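Local coordinates for glycosyl hydrolase BlGH5_18 (Bifidobacterium longum subsp. infantis, PDB 7LQX), which probably hydrolyses glycosidic bonds in fragments of N-glycans, as a subfamily 18 member of glycoside hydrolase family 5 in a gut bacterium, at residues 247-252 with 392-397; 254-259 with 403-408; 364-369 with 423-428. One frame throughout, in Å; residues are numbered along the deposited sequence.

Contact 1. Residues 247-252 with 392-397; sequences SGECTA and RWMRLH
Met394, deposited as selenomethionine, lays its selenium against the first turn of helix 248-264 and shows how one flexible side chain can join two helices that run nearly at right angles. The axes of helix segments 248-252 and 392-397 make an angle of 100° and pass 10.7 Å apart, so the bridge is built from side chains. The apolar part centres on the selenium, which rests 3.8 Å from Glu249 CA and equally close, 3.8 Å, to Ala252 CB. The bend at chi2 (-67°) brings the selenium against Glu249 and Ala252, and the methylene CG of Glu249 lies across the Met394 chain, 3.8 Å from Met394 CG. Glu249 thus lends its aliphatic stem to this contact.

Ala252 is also the small residue on which two aromatic side chains converge. Its CB meets the rim of the Trp393 indole near the ring plane, 4.1 Å from CZ3, while the selenium of Met394 lies in that plane at the indole edge. The His397 imidazole comes in obliquely, with NE2 3.6 Å from Ala252 CB. With CG anti to the backbone N (chi1 167°), His397 carries its ring toward the alanine, and its own CB lies over one face of the indole, offset toward the rim.

The polar interactions serve the helix start and its surroundings. Ser247 is the N-cap of helix 248-264: its OG accepts from Cys250 N at 3.1 Å. Lys299 NZ ties the two segments together indirectly, bonding to both Gly248 O and His397 NE2. Helix 289-300, which carries Lys299, therefore flanks the junction, with Phe292 against Cys250 and Thr251, while Tyr256 further along helix 248-264 meets the Trp393 ring edge-to-face and strand 403-407 touches Trp393 through Leu405.

Contact 2. Residues 254-259 with 403-408; sequences ALYLAE and PTLVTS
Pro403, near the start of the strand, sets its carbonyl oxygen beside Glu259, whose CG lies 3.9 Å from Pro403 O in a plain van der Waals contact. At Thr404 the approach becomes polar: OG1 donates to Glu259 OE1 over 2.7 Å, the two side chains crossing at about a right angle. The threonine places OG1 anti to its own nitrogen (chi1 -172°), and the hydroxyl meets the carboxylate oxygen on its anti side, 20° out of the carboxylate plane. The same OE1 also forms a salt bridge with Arg262, one turn on in the helix, so a buried acceptor is gripped by a hydroxyl and a cation together. An alanine in place of Glu259, lacking CG and the carboxylate, would probably leave the Thr404 hydroxyl and the Arg262 charge without their shared partner and open a gap beside Pro403 O.

The pairing joins two domains. Helix 248-264 links barrel strands 229-233 and 272-277 of the (beta/alpha)8 fold, whereas strand 403-407 is an edge strand of the three-stranded parallel sheet that follows the barrel; the segment axes lie 8.0 Å apart at an angle of 32°.

Leu405 then supplies the apolar link. Its CD1 sits 3.7 Å from Glu259 C, at the helix backbone, and also reaches Tyr256 CE1 at 3.9 Å, coming obliquely to the phenol ring. That ring is held independently, for Tyr256 OH bonds to Cys383 O. Past Leu405 the strand draws off from this segment of helix: Val406 bonds through its backbone to strand 365-369, and Ser408 OG reaches Val371 N.

Contact 3. Residues 364-369 with 423-428; sequences DAAVVI and TRLETD
Ala366 bonds through both its N and its O to the neighbouring strand, a worked case of parallel pairing in which one residue bridges two positions of its partner. Ala366 N donates to Arg424 O at 3.0 Å, and Glu426 N returns a bond to Ala366 O at 2.9 Å, nearly along the C=O axis. Val368 N carries the ladder on to Glu426 O, also at 2.9 Å. At the opposite end Asp364 O accepts from Thr423 N at 2.9 Å, from above the carbonyl plane, and weakly from Arg424 N.

Water extends the pairing at both ends. One molecule donates to Asp364 OD1 and accepts from Thr423 OG1; another donates to Val368 O and accepts from Asp428 N at 2.8 Å, across a gap too wide for a direct bond.

Apolar contact is concentrated on the face with Ala366 and Leu425. Leu425 CD2 lies 3.9 Å from Val368 CG2 and 4.1 Å from Ala366 CB. Ala365, Val367, Arg424 and Glu426 share the other face; the extended chain of Glu426, with CG anti to its backbone N (chi1 -180°), reaches helix 388-399, where its carboxylate forms salt bridges with Arg392 and Arg395. That helix covers Val367 through Ile389 and Leu396. Bonded to 424-426 here and to 403-407 on its other edge, strand 365-369 is the central strand of a three-stranded parallel sheet, characteristic of a small alpha/beta domain.

In the fold
The three contacts form a relay from the barrel's helical layer to the outer strand of the appended sheet. Contacts 1 and 2 have centres about 11 Å apart and share helix 248-264; Trp393 NE1 lies 2.9 Å from Pro403 O, a weak hydrogen bond. Contacts 2 and 3, about 10 Å apart, meet inside the sheet, with Thr404 N 2.9 Å from Ala365 O. Contacts 1 and 3 are joined by a salt bridge from Arg392 NH1 to Glu426 OE2, 2.8 Å. Helix 388-399 completes the right-handed beta-alpha-beta crossover between strands 365-369 and 403-407. Family 5 active sites lie at the C-terminal mouth of the barrel strands, whereas contacts 1 and 2 pack the appended domain on an outer barrel helix and contact 3 lies within that domain's sheet.

Contact 1. Residues 247-252 with 392-397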
loop_
_atom_site.group_PDB
_atom_site.type_symbol
_atom_site.label_atom_id
_atom_site.label_comp_id
_atom_site.label_asym_id
_atom_site.label_seq_id
_atom_site.Cartn_x
_atom_site.Cartn_y
_atom_site.Cartn_z
ATOM N N SER A 247 26.336 -27.561 -10.375
ATOM C CA SER A 247 26.620 -27.722 -11.791
ATOM C C SER A 247 27.312 -26.495 -12.373
ATOM O O SER A 247 27.202 -25.374 -11.864
ATOM C CB SER A 247 25.328 -27.977 -12.565
ATOM O OG SER A 247 24.524 -26.811 -12.611
ATOM N N GLY A 248 28.000 -26.723 -13.491
ATOM C CA GLY A 248 28.570 -25.623 -14.239
ATOM C C GLY A 248 27.526 -24.689 -14.815
ATOM O O GLY A 248 27.770 -23.492 -14.944
ATOM N N GLU A 249 26.364 -25.221 -15.192
ATOM C CA GLU A 249 25.296 -24.358 -15.685
ATOM C C GLU A 249 24.890 -23.358 -14.611
ATOM O O GLU A 249 24.627 -22.185 -14.893
ATOM C CB GLU A 249 24.090 -25.200 -16.100
ATOM C CG GLU A 249 24.274 -26.033 -17.361
ATOM C CD GLU A 249 24.857 -27.412 -17.099
ATOM O OE1 GLU A 249 25.288 -27.697 -15.957
ATOM O OE2 GLU A 249 24.866 -28.235 -18.042
ATOM N N CYS A 250 24.825 -23.817 -13.363
ATOM C CA CYS A 250 24.444 -22.944 -12.261
ATOM C C CYS A 250 25.394 -21.754 -12.140
ATOM O O CYS A 250 24.950 -20.604 -12.065
ATOM C CB CYS A 250 24.397 -23.756 -10.971
ATOM S SG CYS A 250 23.730 -22.841 -9.590
ATOM N N THR A 251 26.701 -21.999 -12.138
ATOM C CA THR A 251 27.641 -20.894 -11.980
ATOM C C THR A 251 27.843 -20.093 -13.260
ATOM O O THR A 251 28.372 -18.980 -13.186
ATOM C CB THR A 251 29.000 -21.384 -11.472
ATOM O OG1 THR A 251 29.486 -22.402 -12.351
ATOM C CG2 THR A 251 28.892 -21.910 -10.046
ATOM N N ALA A 252 27.412 -20.608 -14.408
ATOM C CA ALA A 252 27.514 -19.896 -15.673
ATOM C C ALA A 252 26.311 -19.011 -15.960
ATOM O O ALA A 252 26.328 -18.290 -16.952
ATOM C CB ALA A 252 27.676 -20.885 -16.829
ATOM N N ARG A 392 22.588 -25.230 -25.873
ATOM C CA ARG A 392 23.679 -25.142 -26.839
ATOM C C ARG A 392 24.781 -24.217 -26.335
ATOM O O ARG A 392 25.975 -24.535 -26.433
ATOM C CB ARG A 392 23.155 -24.673 -28.192
ATOM C CG ARG A 392 22.302 -25.700 -28.903
ATOM C CD ARG A 392 21.817 -25.162 -30.235
ATOM N NE ARG A 392 20.978 -26.114 -30.956
ATOM C CZ ARG A 392 21.449 -27.104 -31.707
ATOM N NH1 ARG A 392 22.758 -27.272 -31.838
ATOM N NH2 ARG A 392 20.616 -27.915 -32.348
ATOM N N TRP A 393 24.401 -23.048 -25.813
ATOM C CA TRP A 393 25.397 -22.143 -25.254
ATOM C C TRP A 393 26.157 -22.826 -24.121
ATOM O O TRP A 393 27.389 -22.763 -24.052
ATOM C CB TRP A 393 24.744 -20.837 -24.789
ATOM C CG TRP A 393 25.760 -19.825 -24.355
ATOM C CD1 TRP A 393 26.319 -18.834 -25.122
ATOM C CD2 TRP A 393 26.373 -19.723 -23.059
ATOM N NE1 TRP A 393 27.223 -18.118 -24.377
ATOM C CE2 TRP A 393 27.285 -18.647 -23.113
ATOM C CE3 TRP A 393 26.246 -20.445 -21.863
ATOM C CZ2 TRP A 393 28.059 -18.271 -22.019
ATOM C CZ3 TRP A 393 27.008 -20.067 -20.780
ATOM C CH2 TRP A 393 27.903 -18.989 -20.863
HETATM N N MSE A 394 25.435 -23.501 -23.225
HETATM C CA MSE A 394 26.069 -24.169 -22.091
HETATM C C MSE A 394 27.079 -25.221 -22.544
HETATM O O MSE A 394 28.132 -25.390 -21.919
HETATM C CB MSE A 394 25.016 -24.789 -21.157
HETATM C CG MSE A 394 24.202 -23.762 -20.394
HETATM SE SE MSE A 394 25.332 -22.817 -19.136
HETATM C CE MSE A 394 24.105 -21.380 -18.734
ATOM N N ARG A 395 26.767 -25.932 -23.629
ATOM C CA ARG A 395 27.682 -26.957 -24.124
ATOM C C ARG A 395 28.961 -26.328 -24.662
ATOM O O ARG A 395 30.069 -26.771 -24.336
ATOM C CB ARG A 395 27.001 -27.780 -25.214
ATOM C CG ARG A 395 27.719 -29.079 -25.513
ATOM C CD ARG A 395 27.346 -29.626 -26.873
ATOM N NE ARG A 395 28.054 -28.906 -27.931
ATOM C CZ ARG A 395 27.491 -28.045 -28.782
ATOM N NH1 ARG A 395 26.189 -27.781 -28.730
ATOM N NH2 ARG A 395 28.241 -27.445 -29.692
ATOM N N LEU A 396 28.823 -25.289 -25.492
ATOM C CA LEU A 396 29.984 -24.578 -26.008
ATOM C C LEU A 396 30.803 -23.958 -24.883
ATOM O O LEU A 396 32.040 -23.953 -24.940
ATOM C CB LEU A 396 29.527 -23.511 -26.999
ATOM C CG LEU A 396 29.073 -24.070 -28.347
ATOM C CD1 LEU A 396 28.285 -23.005 -29.106
ATOM C CD2 LEU A 396 30.255 -24.567 -29.170
ATOM N N HIS A 397 30.134 -23.433 -23.856
ATOM C CA HIS A 397 30.830 -22.914 -22.682
ATOM C C HIS A 397 31.668 -23.999 -22.017
ATOM O O HIS A 397 32.854 -23.795 -21.738
ATOM C CB HIS A 397 29.789 -22.335 -21.717
ATOM C CG HIS A 397 30.311 -22.055 -20.345
ATOM N ND1 HIS A 397 31.182 -21.022 -20.077
ATOM C CD2 HIS A 397 30.065 -22.657 -19.158
ATOM C CE1 HIS A 397 31.466 -21.013 -18.786
ATOM N NE2 HIS A 397 30.801 -21.996 -18.206
#

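Contact 2. Residues 254-259 with 403-408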
loop_
_atom_site.group_PDB
_atom_site.type_symbol
_atom_site.label_atom_id
_atom_site.label_comp_id
_atom_site.label_asym_id
_atom_site.label_seq_id
_atom_site.Cartn_x
_atom_site.Cartn_y
_atom_site.Cartn_z
ATOM N N ALA A 254 24.998 -16.200 -14.843
ATOM C CA ALA A 254 25.149 -14.753 -14.977
ATOM C C ALA A 254 25.893 -14.404 -16.259
ATOM O O ALA A 254 25.502 -13.481 -16.981
ATOM C CB ALA A 254 25.865 -14.167 -13.759
ATOM N N LEU A 255 26.972 -15.137 -16.556
ATOM C CA LEU A 255 27.666 -14.961 -17.825
ATOM C C LEU A 255 26.723 -15.170 -18.998
ATOM O O LEU A 255 26.753 -14.417 -19.981
ATOM C CB LEU A 255 28.822 -15.959 -17.910
ATOM C CG LEU A 255 29.544 -16.022 -19.257
ATOM C CD1 LEU A 255 30.135 -14.674 -19.638
ATOM C CD2 LEU A 255 30.632 -17.091 -19.239
ATOM N N TYR A 256 25.891 -16.210 -18.920
ATOM C CA TYR A 256 24.965 -16.498 -20.005
ATOM C C TYR A 256 24.036 -15.323 -20.266
ATOM O O TYR A 256 23.852 -14.916 -21.416
ATOM C CB TYR A 256 24.153 -17.752 -19.688
ATOM C CG TYR A 256 23.030 -17.975 -20.676
ATOM C CD1 TYR A 256 23.299 -18.340 -21.989
ATOM C CD2 TYR A 256 21.712 -17.788 -20.308
ATOM C CE1 TYR A 256 22.290 -18.536 -22.893
ATOM C CE2 TYR A 256 20.685 -17.989 -21.210
ATOM C CZ TYR A 256 20.986 -18.358 -22.509
ATOM O OH TYR A 256 19.980 -18.564 -23.424
ATOM N N LEU A 257 23.424 -14.770 -19.219
ATOM C CA LEU A 257 22.528 -13.642 -19.433
ATOM C C LEU A 257 23.275 -12.452 -20.015
ATOM O O LEU A 257 22.740 -11.720 -20.858
ATOM C CB LEU A 257 21.829 -13.253 -18.134
ATOM C CG LEU A 257 20.614 -14.108 -17.786
ATOM C CD1 LEU A 257 19.891 -13.570 -16.552
ATOM C CD2 LEU A 257 19.637 -14.224 -18.961
ATOM N N ALA A 258 24.506 -12.222 -19.569
ATOM C CA ALA A 258 25.281 -11.124 -20.131
ATOM C C ALA A 258 25.497 -11.320 -21.630
ATOM O O ALA A 258 25.283 -10.398 -22.426
ATOM C CB ALA A 258 26.616 -10.993 -19.400
ATOM N N GLU A 259 25.901 -12.526 -22.034
ATOM C CA GLU A 259 26.122 -12.796 -23.453
ATOM C C GLU A 259 24.816 -12.768 -24.237
ATOM O O GLU A 259 24.777 -12.277 -25.369
ATOM C CB GLU A 259 26.819 -14.143 -23.635
ATOM C CG GLU A 259 28.246 -14.182 -23.099
ATOM C CD GLU A 259 29.142 -13.109 -23.698
ATOM O OE1 GLU A 259 28.880 -12.655 -24.833
ATOM O OE2 GLU A 259 30.113 -12.715 -23.031
ATOM N N PRO A 403 31.617 -19.025 -26.007
ATOM C CA PRO A 403 30.514 -18.626 -26.878
ATOM C C PRO A 403 29.877 -17.315 -26.459
ATOM O O PRO A 403 29.782 -16.973 -25.275
ATOM C CB PRO A 403 29.505 -19.771 -26.720
ATOM C CG PRO A 403 29.743 -20.265 -25.303
ATOM C CD PRO A 403 31.256 -20.174 -25.146
ATOM N N THR A 404 29.391 -16.603 -27.463
ATOM C CA THR A 404 28.402 -15.557 -27.265
ATOM C C THR A 404 27.115 -15.990 -27.963
ATOM O O THR A 404 26.972 -17.132 -28.397
ATOM C CB THR A 404 28.953 -14.204 -27.714
ATOM O OG1 THR A 404 28.043 -13.165 -27.332
ATOM C CG2 THR A 404 29.185 -14.148 -29.227
ATOM N N LEU A 405 26.165 -15.071 -28.038
ATOM C CA LEU A 405 24.924 -15.274 -28.770
ATOM C C LEU A 405 24.780 -14.149 -29.776
ATOM O O LEU A 405 25.100 -13.001 -29.472
ATOM C CB LEU A 405 23.716 -15.305 -27.836
ATOM C CG LEU A 405 23.823 -16.564 -26.957
ATOM C CD1 LEU A 405 24.075 -16.211 -25.497
ATOM C CD2 LEU A 405 22.650 -17.518 -27.123
ATOM N N VAL A 406 24.290 -14.482 -30.965
ATOM C CA VAL A 406 24.034 -13.480 -31.988
ATOM C C VAL A 406 22.652 -13.729 -32.573
ATOM O O VAL A 406 22.119 -14.840 -32.525
ATOM C CB VAL A 406 25.094 -13.477 -33.110
ATOM C CG1 VAL A 406 26.475 -13.199 -32.547
ATOM C CG2 VAL A 406 25.069 -14.784 -33.881
ATOM N N THR A 407 22.062 -12.671 -33.125
ATOM C CA THR A 407 20.819 -12.854 -33.847
ATOM C C THR A 407 21.092 -13.364 -35.261
ATOM O O THR A 407 22.213 -13.300 -35.783
ATOM C CB THR A 407 20.043 -11.543 -33.961
ATOM O OG1 THR A 407 20.746 -10.667 -34.849
ATOM C CG2 THR A 407 19.856 -10.896 -32.595
ATOM N N SER A 408 20.016 -13.835 -35.896
ATOM C CA SER A 408 20.093 -14.263 -37.290
ATOM C C SER A 408 20.563 -13.144 -38.216
ATOM O O SER A 408 21.242 -13.417 -39.207
ATOM C CB SER A 408 18.736 -14.826 -37.722
ATOM O OG SER A 408 17.668 -13.998 -37.294
#

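Contact 3. Residues 364-369 with 423-428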
loop_
_atom_site.group_PDB
_atom_site.type_symbol
_atom_site.label_atom_id
_atom_site.label_comp_id
_atom_site.label_asym_id
_atom_site.label_seq_id
_atom_site.Cartn_x
_atom_site.Cartn_y
_atom_site.Cartn_z
ATOM N N ASP A 364 34.900 -16.797 -29.738
ATOM C CA ASP A 364 35.182 -17.566 -30.939
ATOM C C ASP A 364 33.935 -18.134 -31.598
ATOM O O ASP A 364 33.936 -18.346 -32.819
ATOM C CB ASP A 364 36.094 -18.743 -30.582
ATOM C CG ASP A 364 37.449 -18.301 -30.086
ATOM O OD1 ASP A 364 38.124 -17.537 -30.808
ATOM O OD2 ASP A 364 37.840 -18.722 -28.976
ATOM N N ALA A 365 32.901 -18.426 -30.820
ATOM C CA ALA A 365 31.728 -19.120 -31.314
ATOM C C ALA A 365 30.483 -18.364 -30.893
ATOM O O ALA A 365 30.492 -17.608 -29.918
ATOM C CB ALA A 365 31.657 -20.547 -30.760
ATOM N N ALA A 366 29.402 -18.575 -31.634
ATOM C CA ALA A 366 28.124 -18.006 -31.241
ATOM C C ALA A 366 26.981 -18.935 -31.617
ATOM O O ALA A 366 27.009 -19.581 -32.670
ATOM C CB ALA A 366 27.880 -16.624 -31.860
ATOM N N VAL A 367 25.990 -18.999 -30.730
ATOM C CA VAL A 367 24.703 -19.616 -31.020
ATOM C C VAL A 367 23.803 -18.557 -31.646
ATOM O O VAL A 367 23.754 -17.413 -31.172
ATOM C CB VAL A 367 24.074 -20.212 -29.751
ATOM C CG1 VAL A 367 22.769 -20.910 -30.099
ATOM C CG2 VAL A 367 25.036 -21.192 -29.071
ATOM N N VAL A 368 23.109 -18.940 -32.717
ATOM C CA VAL A 368 22.285 -18.025 -33.498
ATOM C C VAL A 368 20.836 -18.091 -33.031
ATOM O O VAL A 368 20.233 -19.168 -32.980
ATOM C CB VAL A 368 22.385 -18.359 -34.999
ATOM C CG1 VAL A 368 21.506 -17.424 -35.792
ATOM C CG2 VAL A 368 23.825 -18.276 -35.473
ATOM N N ILE A 369 20.268 -16.925 -32.748
ATOM C CA ILE A 369 18.880 -16.773 -32.323
ATOM C C ILE A 369 18.103 -16.131 -33.465
ATOM O O ILE A 369 18.362 -14.978 -33.827
ATOM C CB ILE A 369 18.792 -15.895 -31.063
ATOM C CG1 ILE A 369 19.569 -16.508 -29.902
ATOM C CG2 ILE A 369 17.346 -15.688 -30.650
ATOM C CD1 ILE A 369 19.740 -15.578 -28.705
ATOM N N THR A 423 34.161 -16.873 -35.258
ATOM C CA THR A 423 34.489 -17.607 -36.474
ATOM C C THR A 423 33.699 -18.898 -36.639
ATOM O O THR A 423 33.927 -19.624 -37.615
ATOM C CB THR A 423 35.995 -17.916 -36.565
ATOM O OG1 THR A 423 36.401 -18.733 -35.464
ATOM C CG2 THR A 423 36.807 -16.616 -36.596
ATOM N N ARG A 424 32.783 -19.206 -35.726
ATOM C CA ARG A 424 31.961 -20.402 -35.800
ATOM C C ARG A 424 30.557 -20.044 -35.345
ATOM O O ARG A 424 30.386 -19.366 -34.328
ATOM C CB ARG A 424 32.499 -21.530 -34.910
ATOM C CG ARG A 424 31.505 -22.677 -34.733
ATOM C CD ARG A 424 32.191 -24.012 -34.446
ATOM N NE ARG A 424 32.938 -23.997 -33.192
ATOM C CZ ARG A 424 32.743 -24.835 -32.173
ATOM N NH1 ARG A 424 31.825 -25.793 -32.229
ATOM N NH2 ARG A 424 33.495 -24.719 -31.091
ATOM N N LEU A 425 29.560 -20.512 -36.084
ATOM C CA LEU A 425 28.162 -20.281 -35.752
ATOM C C LEU A 425 27.461 -21.616 -35.567
ATOM O O LEU A 425 27.710 -22.564 -36.315
ATOM C CB LEU A 425 27.469 -19.524 -36.881
ATOM C CG LEU A 425 27.942 -18.089 -37.117
ATOM C CD1 LEU A 425 27.378 -17.561 -38.419
ATOM C CD2 LEU A 425 27.552 -17.202 -35.942
ATOM N N GLU A 426 26.557 -21.676 -34.595
ATOM C CA GLU A 426 25.744 -22.863 -34.360
ATOM C C GLU A 426 24.273 -22.480 -34.416
ATOM O O GLU A 426 23.828 -21.604 -33.668
ATOM C CB GLU A 426 26.087 -23.492 -33.011
ATOM C CG GLU A 426 25.281 -24.734 -32.712
ATOM C CD GLU A 426 25.854 -25.530 -31.570
ATOM O OE1 GLU A 426 27.099 -25.643 -31.495
ATOM O OE2 GLU A 426 25.063 -26.041 -30.753
ATOM N N THR A 427 23.517 -23.141 -35.283
ATOM C CA THR A 427 22.099 -22.843 -35.423
ATOM C C THR A 427 21.260 -23.765 -34.537
ATOM O O THR A 427 21.680 -24.859 -34.161
ATOM C CB THR A 427 21.661 -22.970 -36.884
ATOM O OG1 THR A 427 21.995 -24.272 -37.374
ATOM C CG2 THR A 427 22.354 -21.921 -37.747
ATOM N N ASP A 428 20.051 -23.315 -34.226
ATOM C CA ASP A 428 19.169 -24.049 -33.321
ATOM C C ASP A 428 18.179 -24.843 -34.162
ATOM O O ASP A 428 17.075 -24.386 -34.460
ATOM C CB ASP A 428 18.435 -23.104 -32.382
ATOM C CG ASP A 428 17.800 -23.833 -31.215
ATOM O OD1 ASP A 428 18.208 -24.986 -30.946
ATOM O OD2 ASP A 428 16.904 -23.256 -30.561
HETATM O O HOH W 1 37.392 -17.134 -33.471
HETATM O O HOH W 2 19.265 -20.676 -34.942
#